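Local coordinates for methanol--corrinoid protein co-methyltransferase (PDB 2I2X) that transfers the methyl group of methanol to the cob(I)amide carried by its partner corrinoid protein, a zinc-dependent step of methanogenesis, at residues A[170-175]-A[224-229]. Residues are numbered along the deposited sequence; the frame is centred on the assembly and turned at random.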
# COMPACT_ATOMS: atom_id res chain seq x y z
N GLU A 170 -10.16 -16.84 25.75
CA GLU A 170 -10.09 -18.30 25.80
C GLU A 170 -11.45 -18.97 25.55
O GLU A 170 -11.55 -19.96 24.83
CB GLU A 170 -9.44 -18.79 27.11
CG GLU A 170 -10.31 -18.79 28.42
CD GLU A 170 -10.81 -17.40 28.88
OE1 GLU A 170 -11.59 -16.75 28.14
OE2 GLU A 170 -10.46 -16.98 30.00
N VAL A 171 -12.51 -18.41 26.13
CA VAL A 171 -13.84 -18.96 25.90
C VAL A 171 -14.39 -18.59 24.52
O VAL A 171 -15.09 -19.39 23.90
CB VAL A 171 -14.85 -18.60 27.03
CG1 VAL A 171 -16.22 -19.21 26.74
CG2 VAL A 171 -14.32 -19.10 28.36
N PHE A 172 -14.06 -17.38 24.05
CA PHE A 172 -14.39 -16.96 22.69
C PHE A 172 -13.81 -17.91 21.63
O PHE A 172 -14.51 -18.33 20.70
CB PHE A 172 -13.95 -15.51 22.38
CG PHE A 172 -13.96 -15.20 20.90
CD1 PHE A 172 -15.12 -14.72 20.29
CD2 PHE A 172 -12.85 -15.47 20.11
CE1 PHE A 172 -15.18 -14.49 18.95
CE2 PHE A 172 -12.89 -15.25 18.74
CZ PHE A 172 -14.06 -14.75 18.16
N ASP A 173 -12.52 -18.23 21.76
CA ASP A 173 -11.83 -19.08 20.78
C ASP A 173 -12.48 -20.45 20.64
O ASP A 173 -12.57 -20.98 19.52
CB ASP A 173 -10.38 -19.27 21.14
CG ASP A 173 -9.53 -18.06 20.81
OD1 ASP A 173 -9.91 -17.22 19.95
OD2 ASP A 173 -8.44 -17.95 21.42
N TYR A 174 -12.88 -21.01 21.78
CA TYR A 174 -13.67 -22.23 21.84
C TYR A 174 -15.05 -22.03 21.22
O TYR A 174 -15.42 -22.77 20.31
CB TYR A 174 -13.76 -22.74 23.30
CG TYR A 174 -14.69 -23.93 23.49
CD1 TYR A 174 -16.01 -23.72 23.90
CD2 TYR A 174 -14.26 -25.25 23.24
CE1 TYR A 174 -16.89 -24.80 24.08
CE2 TYR A 174 -15.12 -26.35 23.42
CZ TYR A 174 -16.44 -26.11 23.84
OH TYR A 174 -17.35 -27.15 24.04
N ALA A 175 -15.81 -21.04 21.69
CA ALA A 175 -17.17 -20.76 21.18
C ALA A 175 -17.26 -20.46 19.67
O ALA A 175 -18.18 -20.94 18.99
CB ALA A 175 -17.80 -19.63 21.96
N ASN A 224 -12.71 -9.11 15.98
CA ASN A 224 -11.94 -9.17 14.72
C ASN A 224 -11.57 -10.61 14.33
O ASN A 224 -11.59 -10.94 13.14
CB ASN A 224 -10.74 -8.18 14.61
CG ASN A 224 -11.18 -6.68 14.60
OD1 ASN A 224 -12.33 -6.33 14.21
ND2 ASN A 224 -10.25 -5.79 15.04
N THR A 225 -11.27 -11.45 15.33
CA THR A 225 -11.02 -12.87 15.07
C THR A 225 -12.23 -13.49 14.37
O THR A 225 -12.09 -14.20 13.37
CB THR A 225 -10.62 -13.69 16.33
OG1 THR A 225 -9.42 -13.18 16.94
CG2 THR A 225 -10.36 -15.18 15.94
N ALA A 226 -13.42 -13.18 14.86
CA ALA A 226 -14.61 -13.70 14.20
C ALA A 226 -14.68 -13.21 12.75
O ALA A 226 -15.01 -13.97 11.84
CB ALA A 226 -15.85 -13.33 14.98
N MET A 227 -14.35 -11.94 12.51
CA MET A 227 -14.42 -11.36 11.17
C MET A 227 -13.38 -11.97 10.24
O MET A 227 -13.66 -12.20 9.06
CB MET A 227 -14.24 -9.84 11.24
CG MET A 227 -14.18 -9.15 9.87
SD MET A 227 -14.16 -7.35 9.96
CE MET A 227 -12.42 -7.08 10.23
N PHE A 228 -12.19 -12.23 10.76
CA PHE A 228 -11.13 -12.72 9.91
C PHE A 228 -11.36 -14.16 9.50
O PHE A 228 -11.16 -14.52 8.35
CB PHE A 228 -9.75 -12.50 10.55
CG PHE A 228 -8.62 -12.65 9.58
CD1 PHE A 228 -8.09 -13.92 9.28
CD2 PHE A 228 -8.11 -11.53 8.90
CE1 PHE A 228 -7.04 -14.06 8.34
CE2 PHE A 228 -7.07 -11.67 7.97
CZ PHE A 228 -6.54 -12.93 7.68
N ILE A 229 -11.79 -14.99 10.46
CA ILE A 229 -12.28 -16.33 10.16
C ILE A 229 -13.47 -16.30 9.18
O ILE A 229 -13.57 -17.16 8.31
CB ILE A 229 -12.74 -17.04 11.45
CG1 ILE A 229 -11.61 -17.14 12.48
CG2 ILE A 229 -13.28 -18.44 11.11
CD1 ILE A 229 -12.09 -17.77 13.83
O HOH W 1 -8.74 -14.61 19.53
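Phe172 reaches across from one helix to the other and lays the far end of its ring against Thr225 and Ala226. Its CG stands anti to the backbone N (chi1 165°), which extends the ring away from its own helix so that CE2 and CZ do the touching. Phe172 CE2 lies 3.7 Å from Thr225 CB, and the methyl CG2 of the threonine meets the ring at its edge, in plane. Phe172 CZ comes 3.9 Å from Ala226 CB, again an edge approach. The backbone Ala226 N, close to the ring plane, lies 3.7 Å from Phe172 CZ. Thr225 is turned with CG2 anti to its backbone N and OG1 beside that N (chi1 -59°), an arrangement that offers carbon to the phenylalanine and hydroxyl to a water. Thr225 OG1 donates to this water at 3.0 Å, and the water in turn donates to Asp173 OD1 at 2.9 Å, making a polar bridge beside the apolar contact. Replacing Phe172 by an alanine is likely to open a gap beside Thr225 CG2 and Ala226 CB, with the water bridge as the remaining link between these segments. Asp173 and Thr225 both line the corrinoid pocket, with Asp173 OD2 weakly hydrogen-bonded to the cofactor. Within the TIM barrel, helices 169-176 and 220-230 follow the adjacent parallel strands 160-163 and 213-216; helix 181-210 packs on Phe172 through Leu184 and Ser187, while helix 240-259 meets Ala226 through Ala246.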